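Local coordinates for Mll8374 protein (Mesorhizobium loti, PDB 3B5E), which probably hydrolyses carboxylic ester bonds as a serine carboxylesterase of the alpha/beta-hydrolase fold, at residues Leu16-Arg21 with Arg63-Gln68; Phe34-Ser39 with Phe72-Arg77; Val41-Leu46 with Leu59-Gly64. One frame throughout, in Å; residues are numbered along the deposited sequence.

Contact 1 (Leu16-Arg21 with Arg63-Gln68); sequences LAFPYR and RGRIPQ. With EDO (1,2-ethanediol), chain K.
Arg-65 lies over one face of the Phe-18 ring, the two side chains crossing at about a right angle. Its CD sits 3.7 Å from the centroid of the Phe-18 ring, close to the ring normal, in a CH-pi contact. The guanidinium continues over the ring nearly flat, with the planes 7° apart. It is shifted toward the rim near CE1 and CZ, the centres 4.7 Å apart. The bend at chi3 (-54°) places NE of Arg-65 nearest CZ of Phe-18, at 3.8 Å. NH1 of Arg-65 gives a straight but weak bond of 3.5 Å to O of Ala-17, which lies at the guanidinium edge. NE of Arg-65 has a stronger partner in Glu-91. The edge of the Phe-18 ring meets the backbone of Arg-63: CD2 lies 3.4 Å from its O. That oxygen is buried and has no hydrogen-bond partner in the model. Arg-63 N donates to O of Pro-19 at 2.8 Å, and the Pro-19 ring crosses the Arg-63 side chain. Phe-95 and Phe-98 of helix 85-106 also meet Phe-18. The contact joins the lead-in to edge strand 20-23 with the loop after strand 58-62, its antiparallel neighbour, in the central sheet of an alpha/beta-hydrolase fold.

Contact 2 (Phe34-Ser39 with Phe72-Arg77); sequences FLLHGS and FRWFER. With SO4 (sulfate ion), chain C.
Trp-74 presents one face to Leu-36 and its NE1 edge to the backbone of His-37. CD2 of Leu-36 stands 3.9 Å from the centroid of the six-membered ring of Trp-74, almost on the ring normal. At the edge, NE1 of Trp-74 donates to O of His-37 at 2.9 Å, in the indole plane but bent to 139° at the hydrogen. The His-37 ring has NE1 of Trp-74 over its centre, with the planes at 39°, so the pair is oblique. CG of His-37 lies between the backbone N and the carbonyl carbon (chi1 64°), 4.0 Å from NE1 of Trp-74. The edge of His-37 meets O of Phe-72, 3.4 Å from CE1. ND1 of His-37 donates to O of Gly-38 at 2.7 Å and NE2 pairs with Gly-64 N, which together fix the ring rotation. The Arg-73 guanidinium has CB of Arg-77 over one face. Its NE and NH2 grip O of Phe-75, and NH1 bonds OE1 of Gln-68. NH1 and NH2 also hold O2 and O1 of a sulfate, probably from the crystallisation liquor; OG of Ser-39 donates to O2. Gly-38 lies near the probable catalytic triad, consistent with the oxyanion-hole loop that follows this strand in alpha/beta-hydrolases.

Contact 3 (Val41-Leu46 with Leu59-Gly64); sequences VDETTL and LVAARG. With EDO (1,2-ethanediol), chain K.
The loop that leaves strand 32-36 turns back over the end of strand 58-62, and a salt bridge from the buried Glu-43 ties the two together. Glu-43 lies in a type I beta turn that runs from Asp-42 to Thr-45. Arg-63 grips its carboxylate side-on, with NE and NH2 both to one oxygen. OE1 of Glu-43 lies 2.8 Å from NE of Arg-63 and 3.0 Å from NH2 of Arg-63. Both donors reach OE1 from the same face of the carboxylate, and OE1 lies in the guanidinium plane. The two planes are 39° apart, and the grip is mainly on one oxygen. NH2 of Arg-63 also makes a weak bond to OE2 of Glu-43. The stronger partner of OE2 is NE of Arg-21, and Glu-43 thus bridges two arginines; their charges probably help to keep the carboxylate ionised. CG of Glu-43 stands between the backbone N and the carbonyl carbon (chi1 80°), 3.5 Å from O of Ala-61. The bend at chi2 (-69°) then carries CD toward Arg-63. CB of Glu-43 rests on the strand end, 3.4 Å from O of Ala-61 and equally near O of Ala-62. In return, CB of Ala-61 lies 3.4 Å from O of Glu-43.

Asp-42 shapes the turn. Its OD1 accepts from Thr-44 N at 2.9 Å, an Asx turn. O of Asp-42 takes both N and OG1 of Thr-45, the latter at 2.8 Å. An ethanediol, probably from the crystallisation liquor, bonds weakly to the guanidinium. A type I beta turn with an Asx turn is thus joined by a salt bridge to the loop leaving strand 58-62, which runs parallel to strand 32-36 in an alpha/beta-hydrolase sheet.

How the contacts relate
The three contacts lie on the same side of the chain's centre, their own centres 8 to 9 Å apart. Contacts 1 and 3 share Arg-63 and Gly-64. Arg-21 O and Ala-61 N, 2.9 Å apart, join edge strand 20-23 to strand 58-62. Contact 3 is nested in the loop that contact 2 closes; Leu-35 N and Val-60 O, 2.9 Å apart, pair their strands. Phe-72 N of contact 2 also lies 2.9 Å from Val-41 O of contact 3. The hairpin of strands 66-68 and 71-73 links contacts 1 and 2, with Ile-66 O 2.8 Å from Arg-73 N. Contact 2 comes near the probable Ser-119, His-199, Asp-169 triad, and its Trp-74 touches the probable nucleophile elbow.

Contact 1 (Leu16-Arg21 with Arg63-Gln68)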
loop_
_atom_site.group_PDB
_atom_site.type_symbol
_atom_site.label_atom_id
_atom_site.label_comp_id
_atom_site.label_asym_id
_atom_site.label_seq_id
_atom_site.Cartn_x
_atom_site.Cartn_y
_atom_site.Cartn_z
ATOM N N LEU A 16 -10.313 -11.715 -11.295
ATOM C CA LEU A 16 -10.471 -10.258 -11.225
ATOM C C LEU A 16 -9.264 -9.596 -11.912
ATOM O O LEU A 16 -8.388 -10.279 -12.416
ATOM C CB LEU A 16 -10.658 -9.797 -9.764
ATOM C CG LEU A 16 -11.871 -10.366 -9.026
ATOM C CD1 LEU A 16 -12.046 -9.755 -7.618
ATOM C CD2 LEU A 16 -13.123 -10.180 -9.861
ATOM N N ALA A 17 -9.224 -8.273 -11.937
ATOM C CA ALA A 17 -8.213 -7.541 -12.717
ATOM C C ALA A 17 -6.781 -7.788 -12.242
ATOM O O ALA A 17 -5.860 -7.748 -13.043
ATOM C CB ALA A 17 -8.529 -6.040 -12.712
ATOM N N PHE A 18 -6.610 -8.033 -10.938
ATOM C CA PHE A 18 -5.308 -8.328 -10.331
ATOM C C PHE A 18 -5.365 -9.695 -9.687
ATOM O O PHE A 18 -6.360 -10.022 -9.057
ATOM C CB PHE A 18 -4.954 -7.275 -9.245
ATOM C CG PHE A 18 -4.582 -5.939 -9.807
ATOM C CD1 PHE A 18 -5.545 -5.130 -10.405
ATOM C CD2 PHE A 18 -3.270 -5.494 -9.777
ATOM C CE1 PHE A 18 -5.189 -3.900 -10.943
ATOM C CE2 PHE A 18 -2.926 -4.268 -10.297
ATOM C CZ PHE A 18 -3.878 -3.486 -10.899
ATOM N N PRO A 19 -4.298 -10.504 -9.831
ATOM C CA PRO A 19 -4.320 -11.739 -9.047
ATOM C C PRO A 19 -4.204 -11.435 -7.547
ATOM O O PRO A 19 -3.594 -10.440 -7.164
ATOM C CB PRO A 19 -3.099 -12.519 -9.545
ATOM C CG PRO A 19 -2.611 -11.796 -10.727
ATOM C CD PRO A 19 -3.064 -10.388 -10.617
ATOM N N TYR A 20 -4.832 -12.263 -6.723
ATOM C CA TYR A 20 -4.817 -12.074 -5.276
ATOM C C TYR A 20 -5.111 -13.333 -4.512
ATOM O O TYR A 20 -5.729 -14.257 -5.034
ATOM C CB TYR A 20 -5.760 -10.943 -4.821
ATOM C CG TYR A 20 -7.217 -11.285 -4.954
ATOM C CD1 TYR A 20 -7.833 -11.331 -6.206
ATOM C CD2 TYR A 20 -7.960 -11.630 -3.831
ATOM C CE1 TYR A 20 -9.183 -11.680 -6.331
ATOM C CE2 TYR A 20 -9.288 -11.981 -3.932
ATOM C CZ TYR A 20 -9.902 -12.013 -5.172
ATOM O OH TYR A 20 -11.238 -12.382 -5.214
ATOM N N ARG A 21 -4.674 -13.342 -3.253
ATOM C CA ARG A 21 -5.044 -14.361 -2.294
ATOM C C ARG A 21 -5.867 -13.676 -1.194
ATOM O O ARG A 21 -5.595 -12.510 -0.820
ATOM C CB ARG A 21 -3.804 -14.980 -1.670
ATOM C CG ARG A 21 -2.943 -15.716 -2.638
ATOM C CD ARG A 21 -1.702 -16.207 -1.924
ATOM N NE ARG A 21 -0.771 -16.816 -2.875
ATOM C CZ ARG A 21 -0.765 -18.091 -3.259
ATOM N NH1 ARG A 21 -1.614 -18.986 -2.775
ATOM N NH2 ARG A 21 0.132 -18.483 -4.146
ATOM N N ARG A 63 -1.376 -9.027 -6.253
ATOM C CA ARG A 63 -0.154 -9.148 -7.071
ATOM C C ARG A 63 -0.130 -8.104 -8.173
ATOM O O ARG A 63 -1.118 -7.916 -8.869
ATOM C CB ARG A 63 -0.072 -10.540 -7.691
ATOM C CG ARG A 63 1.220 -10.827 -8.496
ATOM C CD ARG A 63 1.181 -12.118 -9.247
ATOM N NE ARG A 63 1.362 -13.246 -8.331
ATOM C CZ ARG A 63 1.570 -14.502 -8.705
ATOM N NH1 ARG A 63 1.589 -14.843 -9.979
ATOM N NH2 ARG A 63 1.762 -15.426 -7.784
ATOM N N GLY A 64 1.020 -7.450 -8.336
ATOM C CA GLY A 64 1.249 -6.532 -9.455
ATOM C C GLY A 64 1.127 -7.202 -10.818
ATOM O O GLY A 64 1.303 -8.411 -10.969
ATOM N N ARG A 65 0.781 -6.415 -11.827
ATOM C CA ARG A 65 0.503 -6.973 -13.152
ATOM C C ARG A 65 1.688 -6.966 -14.107
ATOM O O ARG A 65 1.595 -7.505 -15.204
ATOM C CB ARG A 65 -0.663 -6.246 -13.777
ATOM C CG ARG A 65 -1.874 -6.324 -12.906
ATOM C CD ARG A 65 -3.138 -6.056 -13.657
ATOM N NE ARG A 65 -3.128 -4.789 -14.382
ATOM C CZ ARG A 65 -4.184 -4.286 -15.017
ATOM N NH1 ARG A 65 -5.344 -4.929 -15.026
ATOM N NH2 ARG A 65 -4.083 -3.131 -15.652
ATOM N N ILE A 66 2.803 -6.403 -13.673
ATOM C CA ILE A 66 4.004 -6.287 -14.493
ATOM C C ILE A 66 5.083 -7.223 -13.954
ATOM O O ILE A 66 5.484 -7.085 -12.803
ATOM C CB ILE A 66 4.508 -4.828 -14.475
ATOM C CG1 ILE A 66 3.450 -3.911 -15.087
ATOM C CG2 ILE A 66 5.824 -4.678 -15.230
ATOM C CD1 ILE A 66 3.696 -2.489 -14.834
ATOM N N PRO A 67 5.550 -8.181 -14.777
ATOM C CA PRO A 67 6.638 -9.042 -14.341
ATOM C C PRO A 67 7.944 -8.275 -14.102
ATOM O O PRO A 67 8.259 -7.308 -14.790
ATOM C CB PRO A 67 6.802 -10.029 -15.509
ATOM C CG PRO A 67 5.499 -9.998 -16.219
ATOM C CD PRO A 67 5.090 -8.554 -16.127
ATOM N N GLN A 68 8.670 -8.705 -13.090
ATOM C CA GLN A 68 10.009 -8.208 -12.816
ATOM C C GLN A 68 10.786 -9.388 -12.277
ATOM O O GLN A 68 10.606 -9.809 -11.125
ATOM C CB GLN A 68 10.026 -7.093 -11.812
ATOM C CG GLN A 68 11.459 -6.732 -11.450
ATOM C CD GLN A 68 11.539 -5.480 -10.674
ATOM O OE1 GLN A 68 10.751 -4.577 -10.901
ATOM N NE2 GLN A 68 12.487 -5.405 -9.724
HETATM C C1 EDO K . 2.058 -18.213 -11.018
HETATM O O1 EDO K . 2.282 -18.246 -9.604
HETATM C C2 EDO K . 3.401 -18.135 -11.733
HETATM O O2 EDO K . 3.699 -16.785 -12.118
#

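Contact 2 (Phe34-Ser39 with Phe72-Arg77)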
loop_
_atom_site.group_PDB
_atom_site.type_symbol
_atom_site.label_atom_id
_atom_site.label_comp_id
_atom_site.label_asym_id
_atom_site.label_seq_id
_atom_site.Cartn_x
_atom_site.Cartn_y
_atom_site.Cartn_z
ATOM N N PHE A 34 -5.567 -4.515 2.683
ATOM C CA PHE A 34 -5.044 -4.714 1.335
ATOM C C PHE A 34 -3.530 -4.567 1.395
ATOM O O PHE A 34 -3.030 -3.583 1.953
ATOM C CB PHE A 34 -5.592 -3.677 0.354
ATOM C CG PHE A 34 -7.009 -3.907 -0.058
ATOM C CD1 PHE A 34 -8.057 -3.587 0.792
ATOM C CD2 PHE A 34 -7.295 -4.410 -1.312
ATOM C CE1 PHE A 34 -9.386 -3.785 0.397
ATOM C CE2 PHE A 34 -8.616 -4.600 -1.711
ATOM C CZ PHE A 34 -9.657 -4.276 -0.863
ATOM N N LEU A 35 -2.823 -5.573 0.894
ATOM C CA LEU A 35 -1.370 -5.650 0.928
ATOM C C LEU A 35 -0.814 -5.517 -0.484
ATOM O O LEU A 35 -1.243 -6.237 -1.398
ATOM C CB LEU A 35 -0.916 -6.972 1.543
ATOM C CG LEU A 35 -1.546 -7.453 2.840
ATOM C CD1 LEU A 35 -0.895 -8.815 3.200
ATOM C CD2 LEU A 35 -1.351 -6.460 3.933
ATOM N N LEU A 36 0.133 -4.575 -0.666
ATOM C CA LEU A 36 0.814 -4.350 -1.943
ATOM C C LEU A 36 2.321 -4.424 -1.760
ATOM O O LEU A 36 2.954 -3.503 -1.216
ATOM C CB LEU A 36 0.420 -3.007 -2.562
ATOM C CG LEU A 36 -1.044 -2.792 -2.979
ATOM C CD1 LEU A 36 -1.926 -2.389 -1.757
ATOM C CD2 LEU A 36 -1.235 -1.795 -4.138
ATOM N N HIS A 37 2.866 -5.516 -2.257
ATOM C CA HIS A 37 4.268 -5.889 -2.163
ATOM C C HIS A 37 5.259 -4.929 -2.847
ATOM O O HIS A 37 4.897 -4.152 -3.711
ATOM C CB HIS A 37 4.417 -7.327 -2.727
ATOM C CG HIS A 37 4.088 -7.450 -4.189
ATOM N ND1 HIS A 37 4.949 -7.031 -5.184
ATOM C CD2 HIS A 37 2.976 -7.903 -4.826
ATOM C CE1 HIS A 37 4.380 -7.217 -6.364
ATOM N NE2 HIS A 37 3.186 -7.758 -6.179
ATOM N N GLY A 38 6.534 -5.050 -2.467
ATOM C CA GLY A 38 7.615 -4.368 -3.151
ATOM C C GLY A 38 7.896 -4.967 -4.517
ATOM O O GLY A 38 7.460 -6.080 -4.839
ATOM N N SER A 39 8.641 -4.227 -5.315
ATOM C CA SER A 39 8.965 -4.664 -6.682
ATOM C C SER A 39 9.895 -5.871 -6.670
ATOM O O SER A 39 10.766 -5.986 -5.790
ATOM C CB SER A 39 9.580 -3.537 -7.484
ATOM O OG SER A 39 10.938 -3.362 -7.146
ATOM N N PHE A 72 7.086 -9.379 -9.430
ATOM C CA PHE A 72 6.150 -8.462 -10.052
ATOM C C PHE A 72 6.367 -7.039 -9.521
ATOM O O PHE A 72 7.042 -6.809 -8.490
ATOM C CB PHE A 72 4.693 -8.959 -9.828
ATOM C CG PHE A 72 4.484 -10.373 -10.309
ATOM C CD1 PHE A 72 4.160 -10.621 -11.636
ATOM C CD2 PHE A 72 4.713 -11.471 -9.459
ATOM C CE1 PHE A 72 4.057 -11.924 -12.105
ATOM C CE2 PHE A 72 4.601 -12.775 -9.928
ATOM C CZ PHE A 72 4.272 -12.991 -11.249
ATOM N N ARG A 73 5.797 -6.097 -10.252
ATOM C CA ARG A 73 5.755 -4.712 -9.845
ATOM C C ARG A 73 4.435 -4.102 -10.271
ATOM O O ARG A 73 3.701 -4.688 -11.053
ATOM C CB ARG A 73 6.944 -3.936 -10.431
ATOM C CG ARG A 73 7.098 -3.993 -11.981
ATOM C CD ARG A 73 8.327 -3.203 -12.454
ATOM N NE ARG A 73 8.242 -1.833 -11.952
ATOM C CZ ARG A 73 8.972 -1.301 -10.986
ATOM N NH1 ARG A 73 9.992 -1.957 -10.446
ATOM N NH2 ARG A 73 8.716 -0.051 -10.603
ATOM N N TRP A 74 4.174 -2.906 -9.747
ATOM C CA TRP A 74 2.868 -2.250 -9.826
ATOM C C TRP A 74 2.722 -1.285 -11.001
ATOM O O TRP A 74 1.627 -1.022 -11.456
ATOM C CB TRP A 74 2.597 -1.544 -8.485
ATOM C CG TRP A 74 2.422 -2.589 -7.390
ATOM C CD1 TRP A 74 3.347 -2.996 -6.484
ATOM C CD2 TRP A 74 1.250 -3.380 -7.150
ATOM N NE1 TRP A 74 2.844 -4.004 -5.713
ATOM C CE2 TRP A 74 1.555 -4.262 -6.096
ATOM C CE3 TRP A 74 -0.015 -3.451 -7.748
ATOM C CZ2 TRP A 74 0.639 -5.154 -5.603
ATOM C CZ3 TRP A 74 -0.913 -4.338 -7.257
ATOM C CH2 TRP A 74 -0.582 -5.188 -6.201
ATOM N N PHE A 75 3.836 -0.731 -11.454
ATOM C CA PHE A 75 3.849 0.153 -12.624
ATOM C C PHE A 75 5.268 0.247 -13.162
ATOM O O PHE A 75 6.220 -0.012 -12.446
ATOM C CB PHE A 75 3.246 1.546 -12.322
ATOM C CG PHE A 75 3.732 2.176 -11.048
ATOM C CD1 PHE A 75 4.985 2.808 -10.982
ATOM C CD2 PHE A 75 2.931 2.185 -9.906
ATOM C CE1 PHE A 75 5.415 3.420 -9.823
ATOM C CE2 PHE A 75 3.378 2.753 -8.728
ATOM C CZ PHE A 75 4.633 3.390 -8.685
ATOM N N GLU A 76 5.400 0.636 -14.417
ATOM C CA GLU A 76 6.688 0.593 -15.089
ATOM C C GLU A 76 7.638 1.642 -14.540
ATOM O O GLU A 76 7.243 2.761 -14.184
ATOM C CB GLU A 76 6.506 0.788 -16.598
ATOM C CG GLU A 76 5.614 -0.251 -17.247
ATOM C CD GLU A 76 6.288 -1.615 -17.500
ATOM O OE1 GLU A 76 7.449 -1.832 -17.065
ATOM O OE2 GLU A 76 5.625 -2.481 -18.142
ATOM N N ARG A 77 8.905 1.260 -14.463
ATOM C CA ARG A 77 9.964 2.164 -14.094
ATOM C C ARG A 77 10.817 2.556 -15.311
ATOM O O ARG A 77 11.131 1.725 -16.161
ATOM C CB ARG A 77 10.835 1.515 -13.036
ATOM C CG ARG A 77 11.871 2.456 -12.504
ATOM C CD ARG A 77 12.544 1.901 -11.335
ATOM N NE ARG A 77 13.286 0.715 -11.687
ATOM C CZ ARG A 77 14.229 0.176 -10.930
ATOM N NH1 ARG A 77 14.574 0.717 -9.767
ATOM N NH2 ARG A 77 14.844 -0.918 -11.349
HETATM S S SO4 C . 11.088 0.430 -7.444
HETATM O O1 SO4 C . 9.756 0.943 -7.645
HETATM O O2 SO4 C . 11.332 -0.842 -8.095
HETATM O O3 SO4 C . 11.291 0.138 -6.081
HETATM O O4 SO4 C . 12.055 1.371 -7.991
#

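Contact 3 (Val41-Leu46 with Leu59-Gly64)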
loop_
_atom_site.group_PDB
_atom_site.type_symbol
_atom_site.label_atom_id
_atom_site.label_comp_id
_atom_site.label_asym_id
_atom_site.label_seq_id
_atom_site.Cartn_x
_atom_site.Cartn_y
_atom_site.Cartn_z
ATOM N N VAL A 41 9.058 -9.073 -6.250
ATOM C CA VAL A 41 8.581 -10.186 -5.404
ATOM C C VAL A 41 7.085 -10.390 -5.670
ATOM O O VAL A 41 6.546 -9.803 -6.607
ATOM C CB VAL A 41 8.919 -9.915 -3.901
ATOM C CG1 VAL A 41 10.439 -9.861 -3.727
ATOM C CG2 VAL A 41 8.277 -8.611 -3.418
ATOM N N ASP A 42 6.415 -11.202 -4.864
ATOM C CA ASP A 42 4.993 -11.461 -5.098
ATOM C C ASP A 42 4.112 -11.188 -3.871
ATOM O O ASP A 42 4.565 -10.673 -2.841
ATOM C CB ASP A 42 4.812 -12.893 -5.659
ATOM C CG ASP A 42 5.067 -13.983 -4.626
ATOM O OD1 ASP A 42 5.041 -13.735 -3.412
ATOM O OD2 ASP A 42 5.293 -15.122 -5.048
ATOM N N GLU A 43 2.836 -11.537 -4.014
ATOM C CA GLU A 43 1.804 -11.261 -3.029
ATOM C C GLU A 43 1.937 -12.020 -1.713
ATOM O O GLU A 43 1.250 -11.706 -0.760
ATOM C CB GLU A 43 0.434 -11.552 -3.650
ATOM C CG GLU A 43 0.027 -13.011 -3.696
ATOM C CD GLU A 43 0.838 -13.885 -4.657
ATOM O OE1 GLU A 43 1.478 -13.355 -5.584
ATOM O OE2 GLU A 43 0.813 -15.130 -4.487
ATOM N N THR A 44 2.796 -13.018 -1.652
ATOM C CA THR A 44 2.995 -13.756 -0.396
ATOM C C THR A 44 3.887 -13.003 0.607
ATOM O O THR A 44 3.918 -13.343 1.793
ATOM C CB THR A 44 3.603 -15.142 -0.662
ATOM O OG1 THR A 44 4.919 -14.991 -1.220
ATOM C CG2 THR A 44 2.716 -15.953 -1.600
ATOM N N THR A 45 4.606 -11.990 0.129
ATOM C CA THR A 45 5.735 -11.414 0.867
ATOM C C THR A 45 5.359 -10.547 2.078
ATOM O O THR A 45 6.108 -10.506 3.049
ATOM C CB THR A 45 6.727 -10.672 -0.074
ATOM O OG1 THR A 45 6.039 -9.621 -0.755
ATOM C CG2 THR A 45 7.366 -11.620 -1.082
ATOM N N LEU A 46 4.206 -9.886 2.051
ATOM C CA LEU A 46 3.778 -9.057 3.175
ATOM C C LEU A 46 2.846 -9.788 4.138
ATOM O O LEU A 46 2.433 -9.210 5.153
ATOM C CB LEU A 46 3.108 -7.778 2.661
ATOM C CG LEU A 46 3.921 -6.738 1.861
ATOM C CD1 LEU A 46 3.088 -5.531 1.656
ATOM C CD2 LEU A 46 5.240 -6.397 2.625
ATOM N N LEU A 59 -7.149 -10.434 4.903
ATOM C CA LEU A 59 -6.066 -9.949 4.096
ATOM C C LEU A 59 -6.381 -10.181 2.619
ATOM O O LEU A 59 -6.707 -11.306 2.213
ATOM C CB LEU A 59 -4.757 -10.658 4.467
ATOM C CG LEU A 59 -4.379 -10.664 5.950
ATOM C CD1 LEU A 59 -3.039 -11.366 6.094
ATOM C CD2 LEU A 59 -4.346 -9.241 6.587
ATOM N N VAL A 60 -6.302 -9.102 1.833
ATOM C CA VAL A 60 -6.279 -9.175 0.356
ATOM C C VAL A 60 -4.831 -8.967 -0.062
ATOM O O VAL A 60 -4.326 -7.837 -0.090
ATOM C CB VAL A 60 -7.206 -8.149 -0.348
ATOM C CG1 VAL A 60 -7.133 -8.284 -1.894
ATOM C CG2 VAL A 60 -8.657 -8.266 0.124
ATOM N N ALA A 61 -4.158 -10.069 -0.365
ATOM C CA ALA A 61 -2.759 -10.037 -0.767
ATOM C C ALA A 61 -2.735 -10.017 -2.302
ATOM O O ALA A 61 -2.819 -11.061 -2.941
ATOM C CB ALA A 61 -2.038 -11.228 -0.217
ATOM N N ALA A 62 -2.610 -8.806 -2.861
ATOM C CA ALA A 62 -2.708 -8.562 -4.293
ATOM C C ALA A 62 -1.344 -8.652 -4.984
ATOM O O ALA A 62 -0.292 -8.346 -4.393
ATOM C CB ALA A 62 -3.341 -7.223 -4.542
ATOM N N ARG A 63 -1.376 -9.027 -6.253
ATOM C CA ARG A 63 -0.154 -9.148 -7.071
ATOM C C ARG A 63 -0.130 -8.104 -8.173
ATOM O O ARG A 63 -1.118 -7.916 -8.869
ATOM C CB ARG A 63 -0.072 -10.540 -7.691
ATOM C CG ARG A 63 1.220 -10.827 -8.496
ATOM C CD ARG A 63 1.181 -12.118 -9.247
ATOM N NE ARG A 63 1.362 -13.246 -8.331
ATOM C CZ ARG A 63 1.570 -14.502 -8.705
ATOM N NH1 ARG A 63 1.589 -14.843 -9.979
ATOM N NH2 ARG A 63 1.762 -15.426 -7.784
ATOM N N GLY A 64 1.020 -7.450 -8.336
ATOM C CA GLY A 64 1.249 -6.532 -9.455
ATOM C C GLY A 64 1.127 -7.202 -10.818
ATOM O O GLY A 64 1.303 -8.411 -10.969
HETATM C C1 EDO K . 2.058 -18.213 -11.018
HETATM O O1 EDO K . 2.282 -18.246 -9.604
HETATM C C2 EDO K . 3.401 -18.135 -11.733
HETATM O O2 EDO K . 3.699 -16.785 -12.118
#